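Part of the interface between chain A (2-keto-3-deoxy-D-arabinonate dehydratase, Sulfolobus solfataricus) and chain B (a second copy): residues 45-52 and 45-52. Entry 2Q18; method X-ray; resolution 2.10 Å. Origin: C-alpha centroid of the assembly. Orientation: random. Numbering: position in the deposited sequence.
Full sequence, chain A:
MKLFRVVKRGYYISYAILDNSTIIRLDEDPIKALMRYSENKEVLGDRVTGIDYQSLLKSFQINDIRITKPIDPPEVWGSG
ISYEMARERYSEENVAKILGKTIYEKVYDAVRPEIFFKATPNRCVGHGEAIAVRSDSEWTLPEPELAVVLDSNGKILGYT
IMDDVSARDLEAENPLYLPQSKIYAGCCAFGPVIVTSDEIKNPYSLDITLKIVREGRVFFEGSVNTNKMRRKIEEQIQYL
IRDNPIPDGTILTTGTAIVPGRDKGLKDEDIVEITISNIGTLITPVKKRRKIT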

ATOM      1  N   GLY A  45      -5.479   9.574  20.812  1.00 30.38           N
ATOM      2  CA  GLY A  45      -4.137  10.140  20.756  1.00 30.48           C
ATOM      3  C   GLY A  45      -3.510  10.384  22.113  1.00 31.21           C
ATOM      4  O   GLY A  45      -4.095  10.047  23.147  1.00 32.03           O
ATOM      5  N   ASP A  46      -2.312  10.967  22.102  1.00 30.67           N
ATOM      6  CA  ASP A  46      -1.569  11.271  23.323  1.00 30.73           C
ATOM      7  C   ASP A  46      -1.409  12.770  23.518  1.00 31.84           C
ATOM      8  O   ASP A  46      -1.193  13.510  22.550  1.00 30.44           O
ATOM      9  CB  ASP A  46      -0.174  10.645  23.280  1.00 30.23           C
ATOM     10  CG  ASP A  46      -0.205   9.131  23.183  1.00 30.10           C
ATOM     11  OD1 ASP A  46      -1.107   8.498  23.774  1.00 29.25           O
ATOM     12  OD2 ASP A  46       0.694   8.577  22.522  1.00 28.74           O
ATOM     13  N   ARG A  47      -1.496  13.210  24.772  1.00 32.22           N
ATOM     14  CA  ARG A  47      -1.198  14.592  25.113  1.00 33.41           C
ATOM     15  C   ARG A  47       0.283  14.855  24.884  1.00 32.59           C
ATOM     16  O   ARG A  47       1.140  14.102  25.358  1.00 32.32           O
ATOM     17  CB  ARG A  47      -1.584  14.916  26.563  1.00 33.72           C
ATOM     18  CG  ARG A  47      -1.193  16.336  26.983  1.00 34.93           C
ATOM     19  CD  ARG A  47      -1.653  16.682  28.388  1.00 37.33           C
ATOM     20  NE  ARG A  47      -1.374  18.084  28.705  1.00 44.31           N
ATOM     21  CZ  ARG A  47      -0.273  18.521  29.314  1.00 47.62           C
ATOM     22  NH1 ARG A  47      -0.124  19.820  29.549  1.00 48.88           N
ATOM     23  NH2 ARG A  47       0.677  17.671  29.692  1.00 47.80           N
ATOM     24  N   VAL A  48       0.568  15.920  24.143  1.00 31.67           N
ATOM     25  CA  VAL A  48       1.938  16.312  23.851  1.00 32.13           C
ATOM     26  C   VAL A  48       2.281  17.663  24.471  1.00 32.84           C
ATOM     27  O   VAL A  48       1.414  18.522  24.649  1.00 33.30           O
ATOM     28  CB  VAL A  48       2.239  16.351  22.318  1.00 32.09           C
ATOM     29  CG1 VAL A  48       2.252  14.946  21.738  1.00 31.48           C
ATOM     30  CG2 VAL A  48       1.240  17.235  21.574  1.00 31.10           C
ATOM     31  N   THR A  49       3.552  17.825  24.814  1.00 33.70           N
ATOM     32  CA  THR A  49       4.094  19.111  25.220  1.00 35.23           C
ATOM     33  C   THR A  49       5.158  19.480  24.191  1.00 35.49           C
ATOM     34  O   THR A  49       5.642  18.615  23.452  1.00 37.16           O
ATOM     35  CB  THR A  49       4.704  19.057  26.642  1.00 35.35           C
ATOM     36  OG1 THR A  49       5.777  18.108  26.669  1.00 35.91           O
ATOM     37  CG2 THR A  49       3.651  18.644  27.668  1.00 35.57           C
ATOM     38  N   GLY A  50       5.508  20.759  24.121  1.00 35.66           N
ATOM     39  CA  GLY A  50       6.541  21.203  23.189  1.00 34.71           C
ATOM     40  C   GLY A  50       6.034  21.502  21.790  1.00 34.22           C
ATOM     41  O   GLY A  50       6.821  21.832  20.901  1.00 33.89           O
ATOM     42  N   ILE A  51       4.724  21.367  21.586  1.00 33.68           N
ATOM     43  CA  ILE A  51       4.091  21.831  20.356  1.00 33.62           C
ATOM     44  C   ILE A  51       3.477  23.192  20.664  1.00 34.20           C
ATOM     45  O   ILE A  51       2.448  23.290  21.345  1.00 34.94           O
ATOM     46  CB  ILE A  51       3.018  20.838  19.806  1.00 33.68           C
ATOM     47  CG1 ILE A  51       3.604  19.427  19.617  1.00 33.06           C
ATOM     48  CG2 ILE A  51       2.395  21.366  18.507  1.00 32.52           C
ATOM     49  CD1 ILE A  51       4.821  19.344  18.696  1.00 35.40           C
ATOM     50  N   ASP A  52       4.129  24.238  20.177  1.00 33.89           N
ATOM     51  CA  ASP A  52       3.725  25.601  20.478  1.00 33.62           C
ATOM     52  C   ASP A  52       2.728  26.090  19.430  1.00 32.75           C
ATOM     53  O   ASP A  52       3.105  26.700  18.427  1.00 32.41           O
ATOM     54  CB  ASP A  52       4.956  26.512  20.562  1.00 34.20           C
ATOM     55  CG  ASP A  52       4.647  27.877  21.169  1.00 36.62           C
ATOM     56  OD1 ASP A  52       3.456  28.242  21.314  1.00 36.47           O
ATOM     57  OD2 ASP A  52       5.613  28.597  21.487  1.00 39.63           O
TER
ATOM     58  N   GLY B  45      10.187  12.758  16.978  1.00 30.38           N
ATOM     59  CA  GLY B  45       8.927  12.578  17.687  1.00 30.48           C
ATOM     60  C   GLY B  45       8.588  13.703  18.644  1.00 31.21           C
ATOM     61  O   GLY B  45       9.313  14.700  18.727  1.00 32.03           O
ATOM     62  N   ASP B  46       7.478  13.538  19.363  1.00 30.67           N
ATOM     63  CA  ASP B  46       7.008  14.526  20.330  1.00 30.73           C
ATOM     64  C   ASP B  46       7.049  13.981  21.748  1.00 31.84           C
ATOM     65  O   ASP B  46       6.741  12.805  21.978  1.00 30.44           O
ATOM     66  CB  ASP B  46       5.569  14.946  20.023  1.00 30.23           C
ATOM     67  CG  ASP B  46       5.419  15.597  18.661  1.00 30.10           C
ATOM     68  OD1 ASP B  46       6.340  16.321  18.223  1.00 29.25           O
ATOM     69  OD2 ASP B  46       4.360  15.393  18.037  1.00 28.74           O
ATOM     70  N   ARG B  47       7.411  14.843  22.697  1.00 32.22           N
ATOM     71  CA  ARG B  47       7.331  14.495  24.107  1.00 33.41           C
ATOM     72  C   ARG B  47       5.871  14.329  24.499  1.00 32.59           C
ATOM     73  O   ARG B  47       5.038  15.200  24.224  1.00 32.32           O
ATOM     74  CB  ARG B  47       8.008  15.552  24.992  1.00 33.72           C
ATOM     75  CG  ARG B  47       7.856  15.265  26.489  1.00 34.93           C
ATOM     76  CD  ARG B  47       8.599  16.262  27.358  1.00 37.33           C
ATOM     77  NE  ARG B  47       8.536  15.883  28.771  1.00 44.31           N
ATOM     78  CZ  ARG B  47       7.618  16.315  29.634  1.00 47.62           C
ATOM     79  NH1 ARG B  47       7.655  15.901  30.895  1.00 48.88           N
ATOM     80  NH2 ARG B  47       6.667  17.161  29.247  1.00 47.80           N
ATOM     81  N   VAL B  48       5.571  13.198  25.129  1.00 31.67           N
ATOM     82  CA  VAL B  48       4.222  12.902  25.582  1.00 32.13           C
ATOM     83  C   VAL B  48       4.145  12.816  27.103  1.00 32.84           C
ATOM     84  O   VAL B  48       5.118  12.457  27.772  1.00 33.30           O
ATOM     85  CB  VAL B  48       3.652  11.587  24.957  1.00 32.09           C
ATOM     86  CG1 VAL B  48       3.381  11.772  23.473  1.00 31.48           C
ATOM     87  CG2 VAL B  48       4.587  10.404  25.194  1.00 31.10           C
ATOM     88  N   THR B  49       2.983  13.171  27.635  1.00 33.70           N
ATOM     89  CA  THR B  49       2.666  12.953  29.037  1.00 35.23           C
ATOM     90  C   THR B  49       1.478  11.997  29.072  1.00 35.49           C
ATOM     91  O   THR B  49       0.777  11.831  28.067  1.00 37.16           O
ATOM     92  CB  THR B  49       2.324  14.277  29.763  1.00 35.35           C
ATOM     93  OG1 THR B  49       1.178  14.880  29.151  1.00 35.91           O
ATOM     94  CG2 THR B  49       3.496  15.254  29.691  1.00 35.57           C
ATOM     95  N   GLY B  50       1.262  11.350  30.211  1.00 35.66           N
ATOM     96  CA  GLY B  50       0.130  10.437  30.350  1.00 34.71           C
ATOM     97  C   GLY B  50       0.403   9.025  29.866  1.00 34.22           C
ATOM     98  O   GLY B  50      -0.494   8.179  29.881  1.00 33.89           O
ATOM     99  N   ILE B  51       1.630   8.773  29.414  1.00 33.68           N
ATOM    100  CA  ILE B  51       2.075   7.413  29.129  1.00 33.62           C
ATOM    101  C   ILE B  51       2.878   6.949  30.338  1.00 34.20           C
ATOM    102  O   ILE B  51       4.019   7.379  30.552  1.00 34.94           O
ATOM    103  CB  ILE B  51       2.916   7.305  27.816  1.00 33.68           C
ATOM    104  CG1 ILE B  51       2.156   7.894  26.613  1.00 33.06           C
ATOM    105  CG2 ILE B  51       3.344   5.855  27.556  1.00 32.52           C
ATOM    106  CD1 ILE B  51       0.790   7.268  26.335  1.00 35.40           C
ATOM    107  N   ASP B  52       2.265   6.086  31.136  1.00 33.89           N
ATOM    108  CA  ASP B  52       2.861   5.638  32.382  1.00 33.62           C
ATOM    109  C   ASP B  52       3.697   4.384  32.136  1.00 32.75           C
ATOM    110  O   ASP B  52       3.212   3.258  32.267  1.00 32.41           O
ATOM    111  CB  ASP B  52       1.772   5.399  33.435  1.00 34.20           C
ATOM    112  CG  ASP B  52       2.332   5.225  34.844  1.00 36.62           C
ATOM    113  OD1 ASP B  52       3.562   5.044  35.011  1.00 36.47           O
ATOM    114  OD2 ASP B  52       1.524   5.254  35.792  1.00 39.63           O
TER
HETATM  115  O   HOH W   1      -1.829  11.220  26.941  1.00 34.90           O
HETATM  116  O   HOH W   2       7.918  17.657  21.923  1.00 34.90           O

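What holds the two strands together at the backbone? An exact two-fold axis relates the copies, so each interaction between unlike residues occurs twice, while Val48 meets its own copy once, across the axis. The strands meet at Val48(A) and Val48(B), whose CA atoms lie 4.5 Å apart as an antiparallel, non-hydrogen-bonded pair. To either side of this pair, the N of Thr49(B) donates to the O of Arg47(A) at 3.1 Å, and the N of Thr49(A) donates likewise to the O of Arg47(B) at 3.1 Å. Each carbonyl also receives a CA-H...O contact: the O of Arg47(A) is 3.3 Å from the CA of Val48(B).

What satisfies the other polar backbone atoms of these pairs? The strand axes run at 112° to each other, far from a flat antiparallel arrangement, and the N of Arg47(A) lies too far from the O of Thr49(B) to bond directly. A water fills the gap, accepting from the N of Arg47(A) at 3.0 Å and donating to the O of Thr49(B) at 2.9 Å. A second water does the same for Arg47(B) and Thr49(A).

How do the side chains of Arg47 and Thr49 reinforce this pairing? They share one face of the sheet. The extended Arg47(A) chain, t at chi1 through chi3, carries its NH2 to 2.9 Å from the OG1 of Thr49(B), where it donates a hydrogen bond. The hydroxyl sits at the guanidinium's edge, near its plane, as a donated N-H requires.

What lies on the face of Val48? Here the contact is largely apolar: CG1 of Val48(A) meets CG1 of Val48(B) at 3.8 Å, and CB of Asp46(A) packs 3.7 Å from CG1 of Val48(B). The OD1 of Asp46(A) lies 3.4 Å from the CD1 of Ile51(B), a contact without a hydrogen bond, while its OD2 is satisfied elsewhere in the structure.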